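Side-chain contacts in fusolin (Anomala cuprea entomopoxvirus, PDB 4YN1), which crystallises in vivo into viral spindles that enhance virulence, probably by attacking chitin as a member of the lytic polysaccharide mono-oxygenase family: residues Ile8-Arg13 with Gly115-Thr120; Thr27-Pro32 with Ala36-Val41; Ala71-Asn76 with Ile80-Glu85; Ala95-Trp100 with Gly106-Met111. All coordinates share one frame; numbering follows the deposited sequence.

Contact 1: residues Ile8-Arg13 with Gly115-Thr120; sequences IARQRR and GSWPPT. With EDO (1,2-ethanediol), chain D.
A cation-pi stack joins the start of helix 10-17 to the loop entering strand 120-123: the guanidinium of Arg10 lies flat on the indole of Trp117, their planes only 7° apart. CZ sits over the five-membered ring, 3.5 Å from the centroid. Further back, Arg10 CD rests above the six-membered ring in a CH-pi contact, 3.6 Å from that centroid. A bend at chi3 (-69°) lets both the chain and its flat end follow one indole face. Arg10 NH1 and Trp117 NE1, both donors, do not bond each other; NH1 goes to Met111 O and NE1 to Ile113 O, while Arg10 NH2 makes a salt bridge with Asp230. These outside partners fix the rotation of both planes.

Arg13 reaches out with CG to NE extended and sets one guanidinium face on Pro118, Arg13 NH2 lying 3.4 Å from Pro118 CG. Its charge is met by Asp31, and the compact, hydrocarbon proline suits the face it covers. At the other end, a water bridges Ile8 O and Thr120 OG1, 2.6 Å from the hydroxyl. Helices that follow the first strand and pack on a beta core are consistent with the LPMO_10 family.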
loop_
_atom_site.group_PDB
_atom_site.type_symbol
_atom_site.label_atom_id
_atom_site.label_comp_id
_atom_site.label_asym_id
_atom_site.label_seq_id
_atom_site.Cartn_x
_atom_site.Cartn_y
_atom_site.Cartn_z
ATOM N N ILE A 8 5.813 -3.840 -3.895
ATOM C CA ILE A 8 5.490 -2.504 -4.385
ATOM C C ILE A 8 4.285 -1.845 -3.693
ATOM O O ILE A 8 3.256 -2.498 -3.510
ATOM C CB ILE A 8 5.344 -2.552 -5.925
ATOM C CG1 ILE A 8 5.335 -1.106 -6.505
ATOM C CG2 ILE A 8 4.119 -3.345 -6.354
ATOM C CD1 ILE A 8 5.470 -1.094 -8.007
ATOM N N ALA A 9 4.427 -0.547 -3.316
ATOM C CA ALA A 9 3.335 0.210 -2.702
ATOM C C ALA A 9 2.222 0.402 -3.720
ATOM O O ALA A 9 2.455 0.544 -4.927
ATOM C CB ALA A 9 3.811 1.552 -2.173
ATOM N N ARG A 10 1.004 0.467 -3.212
ATOM C CA ARG A 10 -0.188 0.557 -4.017
ATOM C C ARG A 10 -0.148 1.795 -4.904
ATOM O O ARG A 10 -0.495 1.725 -6.078
ATOM C CB ARG A 10 -1.427 0.620 -3.096
ATOM C CG ARG A 10 -2.732 0.754 -3.816
ATOM C CD ARG A 10 -3.871 0.956 -2.841
ATOM N NE ARG A 10 -4.120 -0.267 -2.062
ATOM C CZ ARG A 10 -5.147 -0.452 -1.231
ATOM N NH1 ARG A 10 -6.024 0.521 -1.018
ATOM N NH2 ARG A 10 -5.301 -1.612 -0.608
ATOM N N GLN A 11 0.240 2.931 -4.340
ATOM C CA GLN A 11 0.236 4.181 -5.115
ATOM C C GLN A 11 1.397 4.249 -6.093
ATOM O O GLN A 11 1.258 4.864 -7.158
ATOM C CB GLN A 11 0.134 5.421 -4.219
ATOM C CG GLN A 11 1.458 5.922 -3.635
ATOM C CD GLN A 11 2.103 4.997 -2.668
ATOM O OE1 GLN A 11 1.462 4.105 -2.089
ATOM N NE2 GLN A 11 3.403 5.193 -2.460
ATOM N N ARG A 12 2.515 3.612 -5.755
ATOM C CA ARG A 12 3.691 3.556 -6.622
ATOM C C ARG A 12 3.373 2.708 -7.863
ATOM O O ARG A 12 3.719 3.060 -9.002
ATOM C CB ARG A 12 4.906 2.987 -5.852
ATOM C CG ARG A 12 6.122 2.698 -6.716
ATOM C CD ARG A 12 6.581 3.962 -7.397
ATOM N NE ARG A 12 7.747 3.755 -8.240
ATOM C CZ ARG A 12 8.213 4.641 -9.113
ATOM N NH1 ARG A 12 7.625 5.815 -9.255
ATOM N NH2 ARG A 12 9.247 4.335 -9.891
ATOM N N ARG A 13 2.717 1.570 -7.648
ATOM C CA ARG A 13 2.272 0.737 -8.747
ATOM C C ARG A 13 1.372 1.523 -9.715
ATOM O O ARG A 13 1.551 1.421 -10.941
ATOM C CB ARG A 13 1.544 -0.506 -8.223
ATOM C CG ARG A 13 1.031 -1.407 -9.327
ATOM C CD ARG A 13 0.335 -2.642 -8.752
ATOM N NE ARG A 13 -0.346 -3.372 -9.809
ATOM C CZ ARG A 13 -1.559 -3.084 -10.287
ATOM N NH1 ARG A 13 -2.292 -2.113 -9.738
ATOM N NH2 ARG A 13 -2.066 -3.796 -11.282
ATOM N N GLY A 115 -11.614 -2.821 -2.608
ATOM C CA GLY A 115 -11.764 -3.654 -3.790
ATOM C C GLY A 115 -10.568 -4.521 -4.055
ATOM O O GLY A 115 -9.678 -4.617 -3.222
ATOM N N SER A 116 -10.535 -5.120 -5.243
ATOM C CA SER A 116 -9.541 -6.123 -5.649
ATOM C C SER A 116 -8.213 -5.526 -6.079
ATOM O O SER A 116 -7.740 -5.781 -7.170
ATOM C CB SER A 116 -10.130 -7.004 -6.745
ATOM O OG SER A 116 -10.401 -6.285 -7.942
ATOM N N TRP A 117 -7.578 -4.762 -5.185
ATOM C CA TRP A 117 -6.256 -4.211 -5.446
ATOM C C TRP A 117 -5.263 -5.341 -5.735
ATOM O O TRP A 117 -5.163 -6.296 -4.955
ATOM C CB TRP A 117 -5.769 -3.384 -4.254
ATOM C CG TRP A 117 -6.466 -2.079 -4.153
ATOM C CD1 TRP A 117 -7.522 -1.757 -3.353
ATOM C CD2 TRP A 117 -6.215 -0.930 -4.975
ATOM N NE1 TRP A 117 -7.880 -0.442 -3.558
ATOM C CE2 TRP A 117 -7.097 0.086 -4.559
ATOM C CE3 TRP A 117 -5.264 -0.641 -5.957
ATOM C CZ2 TRP A 117 -7.008 1.391 -5.052
ATOM C CZ3 TRP A 117 -5.234 0.626 -6.506
ATOM C CH2 TRP A 117 -6.096 1.626 -6.057
ATOM N N PRO A 118 -4.546 -5.278 -6.864
ATOM C CA PRO A 118 -3.630 -6.362 -7.208
ATOM C C PRO A 118 -2.467 -6.490 -6.238
ATOM O O PRO A 118 -1.715 -5.540 -5.974
ATOM C CB PRO A 118 -3.181 -6.003 -8.633
ATOM C CG PRO A 118 -4.360 -5.248 -9.159
ATOM C CD PRO A 118 -4.650 -4.333 -7.991
ATOM N N PRO A 119 -2.289 -7.702 -5.700
ATOM C CA PRO A 119 -1.228 -7.888 -4.716
ATOM C C PRO A 119 0.061 -8.438 -5.322
ATOM O O PRO A 119 0.083 -9.042 -6.399
ATOM C CB PRO A 119 -1.834 -8.942 -3.770
ATOM C CG PRO A 119 -2.604 -9.820 -4.707
ATOM C CD PRO A 119 -3.147 -8.914 -5.797
ATOM N N THR A 120 1.123 -8.289 -4.571
ATOM C CA THR A 120 2.377 -8.999 -4.815
ATOM C C THR A 120 2.105 -10.422 -4.306
ATOM O O THR A 120 1.693 -10.578 -3.150
ATOM C CB THR A 120 3.526 -8.380 -4.058
ATOM O OG1 THR A 120 3.866 -7.133 -4.709
ATOM C CG2 THR A 120 4.755 -9.304 -3.986
HETATM C C1 EDO D . -8.585 -6.089 -10.541
HETATM O O1 EDO D . -9.610 -5.151 -10.427
HETATM C C2 EDO D . -7.391 -5.463 -11.320
HETATM O O2 EDO D . -7.146 -4.138 -10.850
HETATM O O HOH W 1 2.479 -5.143 -3.691
#

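Contact 2: residues Thr27-Pro32 with Ala36-Val41. With EDO (1,2-ethanediol), chain D.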
loop_
_atom_site.group_PDB
_atom_site.type_symbol
_atom_site.label_atom_id
_atom_site.label_comp_id
_atom_site.label_asym_id
_atom_site.label_seq_id
_atom_site.Cartn_x
_atom_site.Cartn_y
_atom_site.Cartn_z
ATOM N N THR A 27 -9.255 7.530 -18.755
ATOM C CA THR A 27 -9.576 6.413 -19.629
ATOM C C THR A 27 -8.388 5.652 -20.192
ATOM O O THR A 27 -8.579 4.515 -20.617
ATOM C CB THR A 27 -10.605 6.854 -20.683
ATOM O OG1 THR A 27 -10.120 8.013 -21.329
ATOM C CG2 THR A 27 -11.943 7.198 -20.063
ATOM N N ASN A 28 -7.153 6.207 -20.157
ATOM C CA ASN A 28 -5.985 5.462 -20.613
ATOM C C ASN A 28 -5.269 4.733 -19.462
ATOM O O ASN A 28 -4.217 4.160 -19.700
ATOM C CB ASN A 28 -5.005 6.371 -21.370
ATOM C CG ASN A 28 -5.253 6.460 -22.855
ATOM O OD1 ASN A 28 -6.023 5.699 -23.440
ATOM N ND2 ASN A 28 -4.573 7.381 -23.506
ATOM N N ILE A 29 -5.821 4.762 -18.231
ATOM C CA ILE A 29 -5.222 4.075 -17.066
ATOM C C ILE A 29 -5.531 2.595 -17.245
ATOM O O ILE A 29 -6.706 2.225 -17.257
ATOM C CB ILE A 29 -5.747 4.648 -15.735
ATOM C CG1 ILE A 29 -5.309 6.128 -15.585
ATOM C CG2 ILE A 29 -5.217 3.804 -14.587
ATOM C CD1 ILE A 29 -5.954 6.857 -14.439
ATOM N N PRO A 30 -4.507 1.725 -17.343
ATOM C CA PRO A 30 -4.788 0.325 -17.678
ATOM C C PRO A 30 -5.378 -0.533 -16.570
ATOM O O PRO A 30 -6.176 -1.403 -16.872
ATOM C CB PRO A 30 -3.450 -0.193 -18.192
ATOM C CG PRO A 30 -2.424 0.669 -17.519
ATOM C CD PRO A 30 -3.056 2.005 -17.347
ATOM N N ASP A 31 -4.953 -0.349 -15.331
ATOM C CA ASP A 31 -5.463 -1.182 -14.246
ATOM C C ASP A 31 -6.797 -0.686 -13.799
ATOM O O ASP A 31 -6.921 0.484 -13.461
ATOM C CB ASP A 31 -4.505 -1.182 -13.075
ATOM C CG ASP A 31 -4.934 -2.118 -11.988
ATOM O OD1 ASP A 31 -4.842 -3.350 -12.201
ATOM O OD2 ASP A 31 -5.304 -1.628 -10.899
ATOM N N PRO A 32 -7.798 -1.586 -13.689
ATOM C CA PRO A 32 -9.137 -1.161 -13.247
ATOM C C PRO A 32 -9.180 -0.484 -11.879
ATOM O O PRO A 32 -9.929 0.474 -11.697
ATOM C CB PRO A 32 -9.918 -2.486 -13.204
ATOM C CG PRO A 32 -9.259 -3.315 -14.205
ATOM C CD PRO A 32 -7.808 -2.994 -14.116
ATOM N N ALA A 36 -10.135 3.364 -11.166
ATOM C CA ALA A 36 -11.179 3.715 -10.209
ATOM C C ALA A 36 -10.703 4.747 -9.183
ATOM O O ALA A 36 -11.440 5.684 -8.867
ATOM C CB ALA A 36 -11.684 2.465 -9.511
ATOM N N ALA A 37 -9.481 4.607 -8.678
ATOM C CA ALA A 37 -8.897 5.586 -7.759
ATOM C C ALA A 37 -8.860 6.967 -8.386
ATOM O O ALA A 37 -9.283 7.933 -7.767
ATOM C CB ALA A 37 -7.502 5.174 -7.352
ATOM N N TYR A 38 -8.335 7.056 -9.597
ATOM C CA TYR A 38 -8.217 8.322 -10.328
ATOM C C TYR A 38 -9.603 8.946 -10.533
ATOM O O TYR A 38 -9.852 10.108 -10.200
ATOM C CB TYR A 38 -7.580 8.042 -11.680
ATOM C CG TYR A 38 -7.377 9.285 -12.504
ATOM C CD1 TYR A 38 -8.404 9.806 -13.283
ATOM C CD2 TYR A 38 -6.151 9.930 -12.532
ATOM C CE1 TYR A 38 -8.222 10.970 -14.034
ATOM C CE2 TYR A 38 -5.935 11.037 -13.348
ATOM C CZ TYR A 38 -6.983 11.583 -14.063
ATOM O OH TYR A 38 -6.747 12.722 -14.804
ATOM N N GLN A 39 -10.510 8.130 -11.063
ATOM C CA GLN A 39 -11.851 8.572 -11.376
ATOM C C GLN A 39 -12.645 8.990 -10.170
ATOM O O GLN A 39 -13.414 9.933 -10.263
ATOM C CB GLN A 39 -12.558 7.551 -12.239
ATOM C CG GLN A 39 -11.940 7.548 -13.625
ATOM C CD GLN A 39 -12.559 6.573 -14.576
ATOM O OE1 GLN A 39 -13.219 5.614 -14.176
ATOM N NE2 GLN A 39 -12.289 6.763 -15.862
ATOM N N TYR A 40 -12.376 8.381 -9.021
ATOM C CA TYR A 40 -13.019 8.761 -7.770
ATOM C C TYR A 40 -12.676 10.211 -7.418
ATOM O O TYR A 40 -13.551 11.019 -7.070
ATOM C CB TYR A 40 -12.543 7.805 -6.654
ATOM C CG TYR A 40 -13.111 8.111 -5.300
ATOM C CD1 TYR A 40 -14.333 7.577 -4.905
ATOM C CD2 TYR A 40 -12.485 9.011 -4.446
ATOM C CE1 TYR A 40 -14.915 7.926 -3.700
ATOM C CE2 TYR A 40 -13.044 9.342 -3.215
ATOM C CZ TYR A 40 -14.278 8.815 -2.860
ATOM O OH TYR A 40 -14.877 9.148 -1.677
ATOM N N VAL A 41 -11.396 10.535 -7.471
ATOM C CA VAL A 41 -10.961 11.899 -7.130
ATOM C C VAL A 41 -11.446 12.886 -8.190
ATOM O O VAL A 41 -11.906 13.979 -7.861
ATOM C CB VAL A 41 -9.428 11.951 -6.931
ATOM C CG1 VAL A 41 -8.939 13.389 -6.770
ATOM C CG2 VAL A 41 -9.050 11.117 -5.718
HETATM C C1 EDO D . -8.585 -6.089 -10.541
HETATM O O1 EDO D . -9.610 -5.151 -10.427
HETATM C C2 EDO D . -7.391 -5.463 -11.320
HETATM O O2 EDO D . -7.146 -4.138 -10.850
#
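Pro32 O accepts the amide N of Ala36 at 2.9 Å, an i to i+4 bond in the first turn of helix 32-47. Ala36 CB lies beside the same oxygen, 3.4 Å away, and a methyl is small enough to fit there. Proline suits the first position of the helix, where no earlier carbonyl asks for its missing N-H and its ring favours the helical phi. Just before it stands Asp31, the N-cap: OD2 receives the backbone N of Cys34 and, weakly, that of Met33, so the carboxylate replaces carbonyls the helix start lacks. With CG anti to the backbone N (chi1 -175°), the carboxylate is turned towards the helix start. Its OD1 has partners of its own: Arg13, in a salt bridge, and an ethanediol, whose O2 donates to Asp31 OD1 at 2.8 Å.

The loop leading to this N-cap folds back along the helix. Ile29, its CG1 and CD1 stretched out (chi2 170°), packs against Tyr38: Ile29 CD1 lies 3.4 Å from both Tyr38 CB and Tyr38 CG. The two side chains cross at about a right angle, and the methyl comes obliquely to the root of the ring. Beyond that, Tyr38 packs on Ala56 and Ala59 of helix 52-64, and OH bonds to Pro24 O. Farther out, Thr27 CG2 loosely meets Gln39 NE2 at 4.2 Å; Gln39 NE2 is hydrogen-bonded to Glu25 O.

Contact 3: residues Ala71-Asn76 with Ile80-Glu85; sequences ALAGPN and ICWIKE
Trp82 leaves helix 80-87 towards the turn at Ala73-Asn76, its CB 4.0 Å from Asn76 O. With chi1 at 173° the indole swings away from the helix backbone and against the Asn76 side chain. There CG and CD1 meet Asn76 CB over the ring face, a CH-pi contact 3.8 Å from the centroid of the five-membered ring. Next comes NE1, which donates to Ala73 O at 2.8 Å with an angle of 150° at the hydrogen. The donor lies in the carbonyl plane on a lone pair of Ala73 O, although that oxygen is somewhat tilted from the indole plane. Past NE1, the fused bond from CE2 to CD2 has Asn76 ND2 above it, 4.1 Å from CE2; the amide plane stands 80° from the ring, nearly upright.

This is a strand-turn-helix connection: strand 70-72 pairs antiparallel with strand 223-234, the chain turns through Gly74, whose positive phi suits a glycine, and helix 80-87 follows. Tryptophan fits because it offers both a broad surface and one N-H for a turn carbonyl. One residue on, Ile83 bends CD1 (chi2 -57°) towards the buried CB of Ala73, 3.5 Å away, where a small residue lets the helix come close. At the start of the helix, Ile80 touches an N-acetylglucosamine of the bound glycan and packs on Glu150 and Tyr152.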
loop_
_atom_site.group_PDB
_atom_site.type_symbol
_atom_site.label_atom_id
_atom_site.label_comp_id
_atom_site.label_asym_id
_atom_site.label_seq_id
_atom_site.Cartn_x
_atom_site.Cartn_y
_atom_site.Cartn_z
ATOM N N ALA A 71 2.083 12.966 6.125
ATOM C CA ALA A 71 1.273 13.729 7.092
ATOM C C ALA A 71 2.202 14.290 8.142
ATOM O O ALA A 71 3.156 13.615 8.528
ATOM C CB ALA A 71 0.225 12.831 7.758
ATOM N N LEU A 72 1.878 15.485 8.657
ATOM C CA LEU A 72 2.690 16.137 9.668
ATOM C C LEU A 72 2.174 15.828 11.051
ATOM O O LEU A 72 1.048 16.202 11.389
ATOM C CB LEU A 72 2.732 17.650 9.459
ATOM C CG LEU A 72 3.151 18.139 8.057
ATOM C CD1 LEU A 72 3.281 19.656 8.041
ATOM C CD2 LEU A 72 4.475 17.558 7.653
ATOM N N ALA A 73 2.975 15.148 11.848
ATOM C CA ALA A 73 2.566 14.793 13.211
ATOM C C ALA A 73 2.913 15.833 14.286
ATOM O O ALA A 73 2.321 15.803 15.379
ATOM C CB ALA A 73 3.165 13.464 13.606
ATOM N N GLY A 74 3.921 16.675 14.029
ATOM C CA GLY A 74 4.395 17.586 15.064
ATOM C C GLY A 74 5.283 16.841 16.034
ATOM O O GLY A 74 5.664 15.696 15.776
ATOM N N PRO A 75 5.676 17.471 17.158
ATOM C CA PRO A 75 6.621 16.820 18.069
ATOM C C PRO A 75 6.158 15.584 18.831
ATOM O O PRO A 75 7.006 14.878 19.325
ATOM C CB PRO A 75 7.054 17.973 19.016
ATOM C CG PRO A 75 5.984 18.905 18.981
ATOM C CD PRO A 75 5.345 18.831 17.612
ATOM N N ASN A 76 4.864 15.266 18.845
ATOM C CA ASN A 76 4.340 14.071 19.517
ATOM C C ASN A 76 4.376 12.795 18.618
ATOM O O ASN A 76 3.704 11.816 18.942
ATOM C CB ASN A 76 2.892 14.337 19.936
ATOM C CG ASN A 76 2.733 15.510 20.868
ATOM O OD1 ASN A 76 3.561 15.721 21.747
ATOM N ND2 ASN A 76 1.642 16.261 20.737
ATOM N N ILE A 80 2.001 6.588 19.097
ATOM C CA ILE A 80 1.069 6.040 18.097
ATOM C C ILE A 80 -0.391 6.433 18.360
ATOM O O ILE A 80 -1.135 6.655 17.405
ATOM C CB ILE A 80 1.286 4.515 17.889
ATOM C CG1 ILE A 80 0.802 4.047 16.489
ATOM C CG2 ILE A 80 0.676 3.692 19.025
ATOM C CD1 ILE A 80 1.626 4.547 15.333
ATOM N N CYS A 81 -0.789 6.661 19.634
ATOM C CA CYS A 81 -2.158 7.125 19.921
ATOM C C CYS A 81 -2.425 8.495 19.323
ATOM O O CYS A 81 -3.505 8.735 18.790
ATOM C CB CYS A 81 -2.418 7.119 21.421
ATOM S SG CYS A 81 -2.289 5.481 22.150
ATOM N N TRP A 82 -1.424 9.383 19.359
ATOM C CA TRP A 82 -1.498 10.702 18.736
ATOM C C TRP A 82 -1.640 10.532 17.196
ATOM O O TRP A 82 -2.468 11.187 16.572
ATOM C CB TRP A 82 -0.240 11.540 19.064
ATOM C CG TRP A 82 -0.180 12.841 18.325
ATOM C CD1 TRP A 82 0.608 13.145 17.259
ATOM C CD2 TRP A 82 -0.987 13.998 18.568
ATOM N NE1 TRP A 82 0.352 14.420 16.827
ATOM C CE2 TRP A 82 -0.634 14.965 17.603
ATOM C CE3 TRP A 82 -1.928 14.340 19.557
ATOM C CZ2 TRP A 82 -1.189 16.250 17.594
ATOM C CZ3 TRP A 82 -2.464 15.621 19.555
ATOM C CH2 TRP A 82 -2.122 16.545 18.561
ATOM N N ILE A 83 -0.866 9.637 16.613
ATOM C CA ILE A 83 -0.930 9.381 15.148
ATOM C C ILE A 83 -2.328 8.881 14.744
ATOM O O ILE A 83 -2.987 9.450 13.869
ATOM C CB ILE A 83 0.178 8.375 14.750
ATOM C CG1 ILE A 83 1.597 8.975 15.005
ATOM C CG2 ILE A 83 0.016 7.855 13.295
ATOM C CD1 ILE A 83 1.904 10.244 14.343
ATOM N N LYS A 84 -2.774 7.842 15.429
ATOM C CA LYS A 84 -4.066 7.195 15.173
ATOM C C LYS A 84 -5.239 8.118 15.285
ATOM O O LYS A 84 -6.201 7.957 14.546
ATOM C CB LYS A 84 -4.290 6.063 16.172
ATOM C CG LYS A 84 -3.389 4.867 15.998
ATOM C CD LYS A 84 -3.838 3.749 16.934
ATOM C CE LYS A 84 -2.831 2.646 16.956
ATOM N NZ LYS A 84 -3.273 1.482 17.791
ATOM N N GLU A 85 -5.220 9.037 16.249
ATOM C CA GLU A 85 -6.385 9.861 16.515
ATOM C C GLU A 85 -6.351 11.230 15.871
ATOM O O GLU A 85 -7.410 11.769 15.577
ATOM C CB GLU A 85 -6.591 9.959 18.046
ATOM C CG GLU A 85 -6.620 8.612 18.778
ATOM C CD GLU A 85 -7.843 7.725 18.631
ATOM O OE1 GLU A 85 -7.819 6.599 19.182
ATOM O OE2 GLU A 85 -8.804 8.127 17.939
#

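Contact 4: residues Ala95-Trp100 with Gly106-Met111; sequences AGADTW and GDKTGM
Ala97 and Asp98 pack tightly on Asp107 to Thr109, backbone against backbone, through a single beta bridge between Asp98 and Asp107. Lys108 N donates to Ala97 O and Thr99 N to Gly106 O, each at 2.9 Å, one bond on either side of the bridged pair. The positive phi of Gly106 (69°) favours glycine. Alanine suits position 97, where a small CB points toward the other segment and touches Gly106 O and Lys108 CD. Thr109 CG2 lies 3.6 Å from Asp98 CB. Asp107 OD1 takes both Thr109 N, in an Asx turn, and Thr109 OG1, on its syn lone pair at 2.7 Å, which fixes the carboxylate. A bound water bridges the segments: it donates to Asp107 OD2 at 2.6 Å, accepts from Trp100 N and bonds weakly to Asp98 O; Lys44 gives OD2 a salt bridge.

The open side lies at partly exposed Asp98 and Thr99. Thr99 points away, as does Asp98 overall, although Asp98 CB still touches Thr109. Around this bridged pair of loops, Asp107 and Thr109 face helix 32-47 at Val41 and Tyr40, Trp100 packs on Val45 of that helix and Ala58 of helix 52-64, and Met111 reaches Cys14 of helix 10-17.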
loop_
_atom_site.group_PDB
_atom_site.type_symbol
_atom_site.label_atom_id
_atom_site.label_comp_id
_atom_site.label_asym_id
_atom_site.label_seq_id
_atom_site.Cartn_x
_atom_site.Cartn_y
_atom_site.Cartn_z
ATOM N N ALA A 95 -2.479 8.453 3.408
ATOM C CA ALA A 95 -1.832 9.121 4.545
ATOM C C ALA A 95 -2.725 10.289 5.055
ATOM O O ALA A 95 -2.213 11.348 5.435
ATOM C CB ALA A 95 -0.442 9.634 4.177
ATOM N N GLY A 96 -4.047 10.091 5.034
ATOM C CA GLY A 96 -5.001 11.088 5.497
ATOM C C GLY A 96 -5.270 12.292 4.626
ATOM O O GLY A 96 -6.085 13.122 5.031
ATOM N N ALA A 97 -4.707 12.363 3.391
ATOM C CA ALA A 97 -4.845 13.541 2.517
ATOM C C ALA A 97 -6.196 13.559 1.866
ATOM O O ALA A 97 -6.473 12.759 0.965
ATOM C CB ALA A 97 -3.762 13.543 1.465
ATOM N N ASP A 98 -7.053 14.462 2.317
ATOM C CA ASP A 98 -8.412 14.548 1.776
ATOM C C ASP A 98 -8.867 15.982 1.466
ATOM O O ASP A 98 -10.053 16.276 1.571
ATOM C CB ASP A 98 -9.389 13.855 2.747
ATOM C CG ASP A 98 -9.529 14.563 4.099
ATOM O OD1 ASP A 98 -8.655 15.376 4.437
ATOM O OD2 ASP A 98 -10.460 14.231 4.850
ATOM N N THR A 99 -7.952 16.858 1.043
ATOM C CA THR A 99 -8.303 18.243 0.691
ATOM C C THR A 99 -7.792 18.582 -0.689
ATOM O O THR A 99 -6.641 18.986 -0.809
ATOM C CB THR A 99 -7.718 19.175 1.762
ATOM O OG1 THR A 99 -6.320 18.934 1.859
ATOM C CG2 THR A 99 -8.341 18.960 3.108
ATOM N N TRP A 100 -8.603 18.405 -1.742
ATOM C CA TRP A 100 -8.132 18.670 -3.103
ATOM C C TRP A 100 -7.685 20.112 -3.349
ATOM O O TRP A 100 -6.851 20.323 -4.211
ATOM C CB TRP A 100 -9.167 18.249 -4.170
ATOM C CG TRP A 100 -10.364 19.149 -4.305
ATOM C CD1 TRP A 100 -11.588 18.982 -3.715
ATOM C CD2 TRP A 100 -10.517 20.235 -5.240
ATOM N NE1 TRP A 100 -12.457 19.957 -4.150
ATOM C CE2 TRP A 100 -11.827 20.736 -5.089
ATOM C CE3 TRP A 100 -9.651 20.872 -6.149
ATOM C CZ2 TRP A 100 -12.294 21.837 -5.811
ATOM C CZ3 TRP A 100 -10.122 21.960 -6.872
ATOM C CH2 TRP A 100 -11.427 22.438 -6.686
ATOM N N GLY A 106 -3.068 17.640 -0.678
ATOM C CA GLY A 106 -4.057 17.368 -1.710
ATOM C C GLY A 106 -5.092 16.366 -1.253
ATOM O O GLY A 106 -5.330 16.215 -0.054
ATOM N N ASP A 107 -5.667 15.654 -2.210
ATOM C CA ASP A 107 -6.651 14.605 -1.963
ATOM C C ASP A 107 -6.143 13.354 -2.639
ATOM O O ASP A 107 -6.098 13.298 -3.861
ATOM C CB ASP A 107 -8.021 14.982 -2.514
ATOM C CG ASP A 107 -9.105 13.981 -2.164
ATOM O OD1 ASP A 107 -8.817 12.775 -2.160
ATOM O OD2 ASP A 107 -10.253 14.396 -1.970
ATOM N N LYS A 108 -5.762 12.348 -1.850
ATOM C CA LYS A 108 -5.282 11.069 -2.378
ATOM C C LYS A 108 -6.235 9.954 -1.983
ATOM O O LYS A 108 -5.867 8.779 -2.060
ATOM C CB LYS A 108 -3.890 10.796 -1.831
ATOM C CG LYS A 108 -2.898 11.878 -2.216
ATOM C CD LYS A 108 -1.650 11.712 -1.461
ATOM C CE LYS A 108 -0.542 12.635 -1.945
ATOM N NZ LYS A 108 -0.225 13.621 -0.929
ATOM N N THR A 109 -7.488 10.308 -1.631
ATOM C CA THR A 109 -8.464 9.320 -1.121
ATOM C C THR A 109 -8.906 8.236 -2.088
ATOM O O THR A 109 -9.431 7.196 -1.649
ATOM C CB THR A 109 -9.681 9.996 -0.510
ATOM O OG1 THR A 109 -10.383 10.665 -1.544
ATOM C CG2 THR A 109 -9.324 10.929 0.624
ATOM N N GLY A 110 -8.677 8.443 -3.372
ATOM C CA GLY A 110 -8.969 7.446 -4.369
ATOM C C GLY A 110 -8.170 6.190 -4.082
ATOM O O GLY A 110 -8.628 5.087 -4.355
ATOM N N MET A 111 -6.962 6.339 -3.492
ATOM C CA MET A 111 -6.121 5.170 -3.166
ATOM C C MET A 111 -6.634 4.354 -1.981
ATOM O O MET A 111 -6.108 3.282 -1.701
ATOM C CB MET A 111 -4.679 5.603 -2.881
ATOM C CG MET A 111 -3.999 6.109 -4.089
ATOM S SD MET A 111 -3.731 4.846 -5.378
ATOM C CE MET A 111 -3.157 5.890 -6.678
HETATM O O HOH W 2 -10.886 16.814 -1.184
#

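Contact 1 spans the other three: along the chain contacts 2, 3 and 4 follow in series within the loop it closes. Contacts 1 and 2 lie about 13 Å apart between centres, share the junction of helices 10-17 and 32-47 and both touch one ethanediol. Contact 4, its centre about 15 Å from that of contact 2, presses Gly110 against Ala37 and Val41 and passes Met111 O to Arg10. Contact 3, at the glycan-bearing end, lies farthest from contacts 1 and 2, without touching them; it meets contact 4 through Ala71 and Ala95. Contacts 1, 2 and 4 thus join helices 10-17 and 32-47 to the loop of residues 95-119, contact 1 alone reaching the start of strand 120-123.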